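Side-chain contacts in actin-related protein 8 (Homo sapiens, PDB 4FO0), which binds ATP, belongs to the actin family, and is a proposed core component of the INO80 chromatin-remodelling complex, with roles in mitotic chromosome organisation and INO80 recruitment to DNA damage: residues D58-R63 and V253-T258; V231-S236 and A559-L564; L276-S281 and F362-F367. All blocks are in the same frame, centred on the assembly; numbering follows the deposited sequence.

Contact 1: residues D58-R63 and V253-T258; sequences DSWLLR and VGDQKT. With ATP (adenosine-5'-triphosphate), chain C.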
loop_
_atom_site.group_PDB
_atom_site.type_symbol
_atom_site.label_atom_id
_atom_site.label_comp_id
_atom_site.label_asym_id
_atom_site.label_seq_id
_atom_site.Cartn_x
_atom_site.Cartn_y
_atom_site.Cartn_z
ATOM N N ASP A 58 -4.126 0.953 17.193
ATOM C CA ASP A 58 -2.945 0.584 16.423
ATOM C C ASP A 58 -2.284 1.830 15.846
ATOM O O ASP A 58 -2.934 2.839 15.574
ATOM C CB ASP A 58 -3.292 -0.400 15.294
ATOM C CG ASP A 58 -3.044 -1.858 15.680
ATOM O OD1 ASP A 58 -2.098 -2.129 16.456
ATOM O OD2 ASP A 58 -3.793 -2.736 15.200
ATOM N N SER A 59 -0.981 1.760 15.650
ATOM C CA SER A 59 -0.292 2.835 14.968
ATOM C C SER A 59 -0.661 2.790 13.484
ATOM O O SER A 59 -0.854 1.714 12.915
ATOM C CB SER A 59 1.213 2.668 15.152
ATOM O OG SER A 59 1.494 2.050 16.400
ATOM N N TRP A 60 -0.770 3.956 12.865
ATOM C CA TRP A 60 -0.951 4.037 11.429
ATOM C C TRP A 60 0.136 4.903 10.762
ATOM O O TRP A 60 1.081 4.377 10.160
ATOM C CB TRP A 60 -2.330 4.580 11.120
ATOM C CG TRP A 60 -2.615 4.655 9.666
ATOM C CD1 TRP A 60 -1.818 4.218 8.644
ATOM C CD2 TRP A 60 -3.784 5.212 9.060
ATOM N NE1 TRP A 60 -2.422 4.476 7.437
ATOM C CE2 TRP A 60 -3.628 5.086 7.663
ATOM C CE3 TRP A 60 -4.952 5.805 9.563
ATOM C CZ2 TRP A 60 -4.592 5.528 6.765
ATOM C CZ3 TRP A 60 -5.907 6.243 8.674
ATOM C CH2 TRP A 60 -5.724 6.102 7.287
ATOM N N LEU A 61 0.001 6.224 10.869
ATOM C CA LEU A 61 1.025 7.124 10.348
ATOM C C LEU A 61 2.203 7.271 11.312
ATOM O O LEU A 61 3.243 7.804 10.948
ATOM C CB LEU A 61 0.467 8.510 10.009
ATOM C CG LEU A 61 -0.653 8.668 8.988
ATOM C CD1 LEU A 61 -0.672 10.112 8.524
ATOM C CD2 LEU A 61 -0.516 7.714 7.800
ATOM N N LEU A 62 2.053 6.824 12.547
ATOM C CA LEU A 62 3.223 6.761 13.414
ATOM C C LEU A 62 3.790 5.346 13.422
ATOM O O LEU A 62 3.124 4.389 13.006
ATOM C CB LEU A 62 2.900 7.218 14.826
ATOM C CG LEU A 62 2.691 8.713 15.023
ATOM C CD1 LEU A 62 2.784 9.021 16.497
ATOM C CD2 LEU A 62 3.732 9.501 14.256
ATOM N N ARG A 63 5.027 5.221 13.889
ATOM C CA ARG A 63 5.728 3.945 13.882
ATOM C C ARG A 63 6.896 4.079 14.829
ATOM O O ARG A 63 7.251 5.194 15.207
ATOM C CB ARG A 63 6.222 3.609 12.466
ATOM C CG ARG A 63 7.036 4.728 11.806
ATOM C CD ARG A 63 7.459 4.362 10.395
ATOM N NE ARG A 63 8.228 3.119 10.352
ATOM C CZ ARG A 63 8.591 2.507 9.228
ATOM N NH1 ARG A 63 8.251 3.019 8.058
ATOM N NH2 ARG A 63 9.288 1.385 9.274
ATOM N N VAL A 253 4.469 -0.123 -4.677
ATOM C CA VAL A 253 4.504 0.840 -3.581
ATOM C C VAL A 253 3.142 0.907 -2.926
ATOM O O VAL A 253 2.173 1.394 -3.521
ATOM C CB VAL A 253 4.902 2.256 -4.025
ATOM C CG1 VAL A 253 5.325 3.064 -2.806
ATOM C CG2 VAL A 253 6.024 2.206 -5.036
ATOM N N GLY A 254 3.057 0.400 -1.704
ATOM C CA GLY A 254 1.797 0.405 -0.996
ATOM C C GLY A 254 1.759 1.520 0.017
ATOM O O GLY A 254 2.505 2.501 -0.067
ATOM N N ASP A 255 0.880 1.377 0.993
ATOM C CA ASP A 255 0.782 2.404 1.996
ATOM C C ASP A 255 1.926 2.278 2.990
ATOM O O ASP A 255 2.366 3.264 3.556
ATOM C CB ASP A 255 -0.562 2.349 2.709
ATOM C CG ASP A 255 -0.731 3.486 3.700
ATOM O OD1 ASP A 255 -0.545 4.663 3.318
ATOM O OD2 ASP A 255 -1.022 3.197 4.871
ATOM N N GLN A 256 2.425 1.066 3.184
ATOM C CA GLN A 256 3.433 0.847 4.218
ATOM C C GLN A 256 4.653 0.041 3.804
ATOM O O GLN A 256 5.685 0.118 4.459
ATOM C CB GLN A 256 2.785 0.215 5.438
ATOM C CG GLN A 256 1.999 1.240 6.198
ATOM C CD GLN A 256 1.019 0.629 7.107
ATOM O OE1 GLN A 256 1.279 -0.408 7.729
ATOM N NE2 GLN A 256 -0.150 1.239 7.181
ATOM N N LYS A 257 4.539 -0.738 2.733
ATOM C CA LYS A 257 5.671 -1.536 2.290
ATOM C C LYS A 257 5.893 -1.292 0.831
ATOM O O LYS A 257 4.952 -0.986 0.108
ATOM C CB LYS A 257 5.450 -3.028 2.560
ATOM C CG LYS A 257 4.416 -3.683 1.684
ATOM C CD LYS A 257 5.035 -4.238 0.408
ATOM C CE LYS A 257 3.966 -4.564 -0.629
ATOM N NZ LYS A 257 3.259 -3.337 -1.099
ATOM N N THR A 258 7.146 -1.406 0.409
ATOM C CA THR A 258 7.497 -1.319 -1.003
ATOM C C THR A 258 8.236 -2.569 -1.445
ATOM O O THR A 258 9.265 -2.900 -0.868
ATOM C CB THR A 258 8.411 -0.146 -1.258
ATOM O OG1 THR A 258 7.707 1.062 -0.969
ATOM C CG2 THR A 258 8.874 -0.146 -2.713
HETATM P PG ATP C . 0.781 -2.245 1.526
HETATM O O1G ATP C . 0.912 -2.675 0.090
HETATM O O2G ATP C . 0.388 -3.335 2.492
HETATM O O3G ATP C . 1.898 -1.366 2.046
HETATM P PB ATP C . -1.824 -1.334 0.616
HETATM O O1B ATP C . -2.937 -1.023 1.581
HETATM O O2B ATP C . -1.863 -2.509 -0.350
HETATM O O3B ATP C . -0.491 -1.274 1.513
HETATM P PA ATP C . -2.262 0.489 -1.535
HETATM O O1A ATP C . -3.738 0.535 -1.238
HETATM O O2A ATP C . -1.717 -0.210 -2.755
HETATM O O3A ATP C . -1.512 0.008 -0.208
HETATM O "O5'" ATP C . -1.753 2.001 -1.578
HETATM C "C5'" ATP C . -2.133 2.847 -0.504
HETATM C "C4'" ATP C . -1.331 4.121 -0.600
HETATM O "O4'" ATP C . -1.605 4.704 -1.865
HETATM C "C3'" ATP C . -1.725 5.148 0.449
HETATM O "O3'" ATP C . -0.550 5.654 1.090
HETATM C "C2'" ATP C . -2.400 6.241 -0.343
HETATM O "O2'" ATP C . -2.208 7.532 0.216
HETATM C "C1'" ATP C . -1.686 6.110 -1.664
HETATM N N9 ATP C . -2.413 6.821 -2.726
HETATM C C8 ATP C . -3.631 6.517 -3.195
HETATM N N7 ATP C . -4.000 7.388 -4.164
HETATM C C5 ATP C . -2.999 8.263 -4.320
HETATM C C6 ATP C . -2.752 9.440 -5.168
HETATM N N6 ATP C . -3.690 9.832 -6.066
HETATM N N1 ATP C . -1.567 10.088 -5.011
HETATM C C2 ATP C . -0.639 9.695 -4.116
HETATM N N3 ATP C . -0.811 8.631 -3.303
HETATM C C4 ATP C . -1.949 7.891 -3.363
#

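Contact 2: residues V231-S236 and A559-L564; sequences VVHQES and AVLACL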
loop_
_atom_site.group_PDB
_atom_site.type_symbol
_atom_site.label_atom_id
_atom_site.label_comp_id
_atom_site.label_asym_id
_atom_site.label_seq_id
_atom_site.Cartn_x
_atom_site.Cartn_y
_atom_site.Cartn_z
ATOM N N VAL A 231 -6.041 -21.271 -4.329
ATOM C CA VAL A 231 -4.756 -21.143 -4.991
ATOM C C VAL A 231 -4.034 -19.945 -4.400
ATOM O O VAL A 231 -4.570 -18.835 -4.340
ATOM C CB VAL A 231 -4.900 -20.907 -6.495
ATOM C CG1 VAL A 231 -3.547 -20.560 -7.079
ATOM C CG2 VAL A 231 -5.500 -22.130 -7.178
ATOM N N VAL A 232 -2.804 -20.166 -3.971
ATOM C CA VAL A 232 -2.014 -19.079 -3.435
ATOM C C VAL A 232 -1.007 -18.633 -4.481
ATOM O O VAL A 232 -0.387 -19.462 -5.138
ATOM C CB VAL A 232 -1.279 -19.511 -2.163
ATOM C CG1 VAL A 232 -0.344 -18.431 -1.725
ATOM C CG2 VAL A 232 -2.272 -19.828 -1.084
ATOM N N HIS A 233 -0.856 -17.327 -4.655
ATOM C CA HIS A 233 0.185 -16.828 -5.534
ATOM C C HIS A 233 0.754 -15.509 -5.028
ATOM O O HIS A 233 0.130 -14.815 -4.230
ATOM C CB HIS A 233 -0.351 -16.667 -6.950
ATOM C CG HIS A 233 0.625 -17.074 -8.009
ATOM N ND1 HIS A 233 1.987 -17.079 -7.798
ATOM C CD2 HIS A 233 0.433 -17.507 -9.278
ATOM C CE1 HIS A 233 2.596 -17.489 -8.898
ATOM N NE2 HIS A 233 1.675 -17.753 -9.809
ATOM N N GLN A 234 1.940 -15.161 -5.503
ATOM C CA GLN A 234 2.581 -13.926 -5.093
ATOM C C GLN A 234 1.980 -12.737 -5.806
ATOM O O GLN A 234 1.653 -12.814 -6.987
ATOM C CB GLN A 234 4.060 -13.991 -5.379
ATOM C CG GLN A 234 4.704 -15.161 -4.720
ATOM C CD GLN A 234 6.059 -15.417 -5.284
ATOM O OE1 GLN A 234 7.069 -15.055 -4.684
ATOM N NE2 GLN A 234 6.100 -16.022 -6.465
ATOM N N GLU A 235 1.848 -11.633 -5.082
ATOM C CA GLU A 235 1.199 -10.460 -5.627
ATOM C C GLU A 235 2.048 -9.888 -6.775
ATOM O O GLU A 235 1.527 -9.264 -7.698
ATOM C CB GLU A 235 0.903 -9.429 -4.516
ATOM C CG GLU A 235 2.140 -8.743 -3.917
ATOM C CD GLU A 235 1.936 -8.180 -2.491
ATOM O OE1 GLU A 235 2.944 -8.072 -1.752
ATOM O OE2 GLU A 235 0.796 -7.831 -2.107
ATOM N N SER A 236 3.353 -10.127 -6.734
ATOM C CA SER A 236 4.244 -9.623 -7.779
ATOM C C SER A 236 4.002 -10.314 -9.130
ATOM O O SER A 236 3.946 -9.664 -10.172
ATOM C CB SER A 236 5.699 -9.799 -7.360
ATOM O OG SER A 236 5.903 -11.111 -6.865
ATOM N N ALA A 559 -7.561 -12.499 -10.762
ATOM C CA ALA A 559 -8.722 -12.959 -11.514
ATOM C C ALA A 559 -8.273 -13.635 -12.811
ATOM O O ALA A 559 -8.697 -14.744 -13.136
ATOM C CB ALA A 559 -9.641 -11.798 -11.809
ATOM N N VAL A 560 -7.399 -12.955 -13.539
ATOM C CA VAL A 560 -6.818 -13.501 -14.749
ATOM C C VAL A 560 -6.188 -14.855 -14.512
ATOM O O VAL A 560 -6.229 -15.719 -15.374
ATOM C CB VAL A 560 -5.737 -12.580 -15.307
ATOM C CG1 VAL A 560 -4.841 -13.354 -16.246
ATOM C CG2 VAL A 560 -6.378 -11.416 -16.019
ATOM N N LEU A 561 -5.588 -15.027 -13.344
ATOM C CA LEU A 561 -4.925 -16.277 -12.995
ATOM C C LEU A 561 -5.923 -17.437 -12.911
ATOM O O LEU A 561 -5.572 -18.600 -13.125
ATOM C CB LEU A 561 -4.183 -16.111 -11.661
ATOM C CG LEU A 561 -3.723 -17.394 -10.972
ATOM C CD1 LEU A 561 -2.781 -18.124 -11.883
ATOM C CD2 LEU A 561 -3.061 -17.096 -9.633
ATOM N N ALA A 562 -7.170 -17.113 -12.601
ATOM C CA ALA A 562 -8.207 -18.130 -12.440
ATOM C C ALA A 562 -8.602 -18.760 -13.777
ATOM O O ALA A 562 -8.987 -19.924 -13.834
ATOM C CB ALA A 562 -9.430 -17.533 -11.736
ATOM N N CYS A 563 -8.492 -17.974 -14.843
ATOM C CA CYS A 563 -8.806 -18.411 -16.195
ATOM C C CYS A 563 -7.698 -19.257 -16.823
ATOM O O CYS A 563 -7.937 -19.957 -17.799
ATOM C CB CYS A 563 -9.059 -17.191 -17.091
ATOM S SG CYS A 563 -10.372 -16.061 -16.535
ATOM N N LEU A 564 -6.487 -19.184 -16.281
ATOM C CA LEU A 564 -5.348 -19.874 -16.897
ATOM C C LEU A 564 -5.453 -21.397 -16.860
ATOM O O LEU A 564 -5.955 -21.996 -15.907
ATOM C CB LEU A 564 -4.013 -19.437 -16.289
ATOM C CG LEU A 564 -3.575 -17.973 -16.351
ATOM C CD1 LEU A 564 -2.154 -17.851 -15.810
ATOM C CD2 LEU A 564 -3.673 -17.393 -17.760
#

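Contact 3: residues L276-S281 and F362-F367; sequences LAYGGS and FYPATF. With ATP (adenosine-5'-triphosphate), chain C.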
loop_
_atom_site.group_PDB
_atom_site.type_symbol
_atom_site.label_atom_id
_atom_site.label_comp_id
_atom_site.label_asym_id
_atom_site.label_seq_id
_atom_site.Cartn_x
_atom_site.Cartn_y
_atom_site.Cartn_z
ATOM N N LEU A 276 11.079 -3.131 1.200
ATOM C CA LEU A 276 11.459 -1.952 1.954
ATOM C C LEU A 276 10.299 -1.588 2.854
ATOM O O LEU A 276 9.143 -1.616 2.421
ATOM C CB LEU A 276 11.760 -0.797 1.009
ATOM C CG LEU A 276 12.546 -1.237 -0.229
ATOM C CD1 LEU A 276 12.576 -0.136 -1.288
ATOM C CD2 LEU A 276 13.955 -1.649 0.174
ATOM N N ALA A 277 10.620 -1.250 4.099
ATOM C CA ALA A 277 9.621 -0.930 5.108
ATOM C C ALA A 277 9.166 0.533 5.100
ATOM O O ALA A 277 9.183 1.200 6.135
ATOM C CB ALA A 277 10.135 -1.302 6.493
ATOM N N TYR A 278 8.746 1.028 3.947
ATOM C CA TYR A 278 8.122 2.338 3.904
ATOM C C TYR A 278 7.254 2.414 2.667
ATOM O O TYR A 278 7.435 1.620 1.751
ATOM C CB TYR A 278 9.167 3.440 3.900
ATOM C CG TYR A 278 10.065 3.409 2.685
ATOM C CD1 TYR A 278 11.330 2.812 2.735
ATOM C CD2 TYR A 278 9.653 3.973 1.490
ATOM C CE1 TYR A 278 12.147 2.786 1.636
ATOM C CE2 TYR A 278 10.468 3.953 0.370
ATOM C CZ TYR A 278 11.711 3.356 0.445
ATOM O OH TYR A 278 12.511 3.341 -0.678
ATOM N N GLY A 279 6.300 3.346 2.671
ATOM C CA GLY A 279 5.371 3.531 1.567
ATOM C C GLY A 279 4.600 4.839 1.683
ATOM O O GLY A 279 5.065 5.797 2.306
ATOM N N GLY A 280 3.407 4.878 1.100
ATOM C CA GLY A 280 2.619 6.099 1.076
ATOM C C GLY A 280 2.434 6.795 2.416
ATOM O O GLY A 280 2.385 8.021 2.484
ATOM N N SER A 281 2.329 6.019 3.483
ATOM C CA SER A 281 1.978 6.575 4.777
ATOM C C SER A 281 3.134 7.412 5.295
ATOM O O SER A 281 2.926 8.506 5.819
ATOM C CB SER A 281 1.604 5.472 5.782
ATOM O OG SER A 281 2.724 4.644 6.074
ATOM N N PHE A 362 12.828 8.430 -2.434
ATOM C CA PHE A 362 14.135 8.195 -3.021
ATOM C C PHE A 362 15.273 8.518 -2.057
ATOM O O PHE A 362 16.416 8.087 -2.261
ATOM C CB PHE A 362 14.254 8.972 -4.324
ATOM C CG PHE A 362 13.173 8.634 -5.309
ATOM C CD1 PHE A 362 13.410 7.728 -6.344
ATOM C CD2 PHE A 362 11.895 9.190 -5.175
ATOM C CE1 PHE A 362 12.398 7.400 -7.243
ATOM C CE2 PHE A 362 10.874 8.865 -6.073
ATOM C CZ PHE A 362 11.122 7.973 -7.107
ATOM N N TYR A 363 14.940 9.263 -1.004
ATOM C CA TYR A 363 15.871 9.573 0.084
ATOM C C TYR A 363 15.235 9.285 1.446
ATOM O O TYR A 363 15.040 10.186 2.260
ATOM C CB TYR A 363 16.349 11.028 -0.016
ATOM C CG TYR A 363 17.021 11.291 -1.328
ATOM C CD1 TYR A 363 18.379 11.047 -1.492
ATOM C CD2 TYR A 363 16.293 11.736 -2.428
ATOM C CE1 TYR A 363 18.991 11.259 -2.712
ATOM C CE2 TYR A 363 16.894 11.950 -3.646
ATOM C CZ TYR A 363 18.248 11.707 -3.786
ATOM O OH TYR A 363 18.871 11.920 -4.997
ATOM N N PRO A 364 14.917 8.011 1.694
ATOM C CA PRO A 364 14.141 7.584 2.862
ATOM C C PRO A 364 14.783 7.875 4.226
ATOM O O PRO A 364 14.133 7.688 5.250
ATOM C CB PRO A 364 13.978 6.074 2.633
ATOM C CG PRO A 364 15.042 5.714 1.681
ATOM C CD PRO A 364 15.206 6.887 0.791
ATOM N N ALA A 365 16.030 8.318 4.264
ATOM C CA ALA A 365 16.593 8.737 5.541
ATOM C C ALA A 365 15.781 9.925 6.048
ATOM O O ALA A 365 15.755 10.225 7.240
ATOM C CB ALA A 365 18.043 9.118 5.376
ATOM N N THR A 366 15.123 10.602 5.115
ATOM C CA THR A 366 14.330 11.791 5.407
ATOM C C THR A 366 13.228 11.475 6.408
ATOM O O THR A 366 12.778 12.347 7.152
ATOM C CB THR A 366 13.692 12.349 4.108
ATOM O OG1 THR A 366 14.716 12.591 3.145
ATOM C CG2 THR A 366 12.956 13.636 4.357
ATOM N N PHE A 367 12.795 10.218 6.417
ATOM C CA PHE A 367 11.739 9.763 7.322
ATOM C C PHE A 367 12.157 9.795 8.775
ATOM O O PHE A 367 11.303 9.804 9.659
ATOM C CB PHE A 367 11.239 8.370 6.924
ATOM C CG PHE A 367 10.528 8.359 5.614
ATOM C CD1 PHE A 367 9.725 9.433 5.252
ATOM C CD2 PHE A 367 10.692 7.324 4.725
ATOM C CE1 PHE A 367 9.070 9.448 4.028
ATOM C CE2 PHE A 367 10.040 7.332 3.501
ATOM C CZ PHE A 367 9.228 8.389 3.151
HETATM P PG ATP C . 0.781 -2.245 1.526
HETATM O O1G ATP C . 0.912 -2.675 0.090
HETATM O O2G ATP C . 0.388 -3.335 2.492
HETATM O O3G ATP C . 1.898 -1.366 2.046
HETATM P PB ATP C . -1.824 -1.334 0.616
HETATM O O1B ATP C . -2.937 -1.023 1.581
HETATM O O2B ATP C . -1.863 -2.509 -0.350
HETATM O O3B ATP C . -0.491 -1.274 1.513
HETATM P PA ATP C . -2.262 0.489 -1.535
HETATM O O1A ATP C . -3.738 0.535 -1.238
HETATM O O2A ATP C . -1.717 -0.210 -2.755
HETATM O O3A ATP C . -1.512 0.008 -0.208
HETATM O "O5'" ATP C . -1.753 2.001 -1.578
HETATM C "C5'" ATP C . -2.133 2.847 -0.504
HETATM C "C4'" ATP C . -1.331 4.121 -0.600
HETATM O "O4'" ATP C . -1.605 4.704 -1.865
HETATM C "C3'" ATP C . -1.725 5.148 0.449
HETATM O "O3'" ATP C . -0.550 5.654 1.090
HETATM C "C2'" ATP C . -2.400 6.241 -0.343
HETATM O "O2'" ATP C . -2.208 7.532 0.216
HETATM C "C1'" ATP C . -1.686 6.110 -1.664
HETATM N N9 ATP C . -2.413 6.821 -2.726
HETATM C C8 ATP C . -3.631 6.517 -3.195
HETATM N N7 ATP C . -4.000 7.388 -4.164
HETATM C C5 ATP C . -2.999 8.263 -4.320
HETATM C C6 ATP C . -2.752 9.440 -5.168
HETATM N N6 ATP C . -3.690 9.832 -6.066
HETATM N N1 ATP C . -1.567 10.088 -5.011
HETATM C C2 ATP C . -0.639 9.695 -4.116
HETATM N N3 ATP C . -0.811 8.631 -3.303
HETATM C C4 ATP C . -1.949 7.891 -3.363
#

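Contact 1: residues D58-R63 and V253-T258
Trp-60 and Gln-256 mark the closest backbone approach, their CA atoms 9.0 Å apart; the two segments are irregular loops, so side chains must bridge the gap. Trp-60 does most of this: with CG anti to the backbone N (chi1 -178°), its indole reaches across, and NE1 donates to Asp-255 OD2 over 3.2 Å. The acceptor lies almost in the indole plane, while the carboxylate is met on the syn side of OD2, its own plane turned 69° from the ring. Gln-256 NE2 donates to the same oxygen from the anti side, also at 3.2 Å, and passes 3.7 Å from Trp-60 CD1, obliquely to the ring. The other end of this amide, OE1, bonds to the backbone N of Arg-157. With Thr-25 OG1 as a further partner of OD2, the buried carboxylate is gripped from several directions. Residues 253-258 turn between strands 247-253 and 258-264, the hairpin that in the actin fold forms the second phosphate-binding loop. Here its backbone wraps the triphosphate: Asp-255 N reaches ATP O3B at 3.0 Å, and Gln-256 N and Lys-257 N converge on ATP O3G at 2.7 and 2.8 Å. Lys-257 NZ adds a hydrogen bond to ATP O1G at 2.7 Å. Asp-255 OD1 lies beside the ribose O3', too close in the model for a bond to be trusted. Trp-60 and Gln-256 act as a second shell that fixes its carboxylate. Leu-61 CD2 lies over one face of the indole, and Cys-309 and Leu-310 of helix 306-319 also touch Trp-60.

Contact 2: residues V231-S236 and A559-L564
Leu-561 points its isobutyl end at the rim of the His-233 imidazole, and this edge-on meeting carries the contact. The methyl CD2 lies in the ring plane, 3.5 Å from His-233 CD2; it also rests 3.8 Å from His-233 CB, so it fits into the angle between the ring edge and the start of the side chain. The two side chains cross obliquely. Leu-561 gets there with CG anti to its backbone N (chi1 165°), which sends both methyls off the helix toward the strand; CD1 stays farther from the ring, 4.2 Å from His-233 CD2. On its other side the imidazole turns back to its own chain: ND1 accepts from the backbone N of Gln-234 at 3.0 Å, with the donor tilted 21° out of the ring plane. That bond probably favours the rotation in which the carbon CD2 faces the leucine. Val-231, two residues earlier on the same side of the strand, adds a looser apolar contact from CG1 to Leu-561 CD2 at 4.3 Å. Strand 229-234 pairs in parallel with strand 200-205 in the sheet of the first actin domain, then leads straight into helix 235-243, probably the counterpart of actin's interdomain hinge helix. Helix 553-563 packs on this sheet, where Leu-561 also touches Ile-202 of strand 200-205 and Tyr-241 of helix 235-243.

Contact 3: residues L276-S281 and F362-F367
The turn that leads from strand 274-276 into helix 280-293 lines the nucleotide pocket of the actin fold, and its Tyr-278 meets Pro-364 and Phe-367 of a short 3-10 segment on the side remote from ATP. Ala-277 is the centre of an inverse gamma turn, and Gly-279 occupies the N-cap position. Gly-280 then brings its CA within 3.2 Å of ATP O3'; a side chain there seems to have little room beside the ribose. Tyr-278 holds CG between its backbone N and carbonyl carbon (chi1 63°), which aims the phenol at the 3-10 turn. Pro-364 CB sits over one face of the phenol, offset toward the rim: it is 3.9 Å from Tyr-278 CE1 and 4.2 Å from the ring centroid, a CH-pi contact. Phe-367 comes in at the CB end of the same ring with the edge atom CE2, 3.9 Å from Tyr-278 CD2. The ring planes stand 53° apart, an oblique pair. Beyond the contact, Tyr-278 OH is hydrogen-bonded to Leu-478 O, and Leu-480 packs against the side chain. Replacing Tyr-278 with an alanine would probably leave Pro-364 CB and the Phe-367 edge facing a gap, and Leu-478 O without this hydroxyl partner. Phe-367 is itself backed by Asp-282, Arg-285 and Cys-286 of helix 280-293. Thr-366 OG1 reaches back to donate to Tyr-363 O, just ahead of the 3-10 segment, at 2.6 Å and in the carbonyl plane.

Overall arrangement
From the N terminus, residues 58-63 pair first: contact 1 closes a loop of nearly 190 residues at the phosphate-binding turn 253-258. Before it closes, residues 231-236 have opened contact 2, so the two loops cross; contact 2 closes only at helix 553-563, where the chain returns to the sheet of the first domain. Contact 3 opens after contact 1 has ended and, within the span of contact 2, ties the turn before helix 280-293 to the 3-10 segment 364-367. Contacts 1 and 3 adjoin at the ATP site, Asp-255 O lying 2.8 Å from Ser-281 N; the centres of contacts 1 and 2 are about 25 Å apart, yet Lys-257 CE packs on Glu-235 OE1.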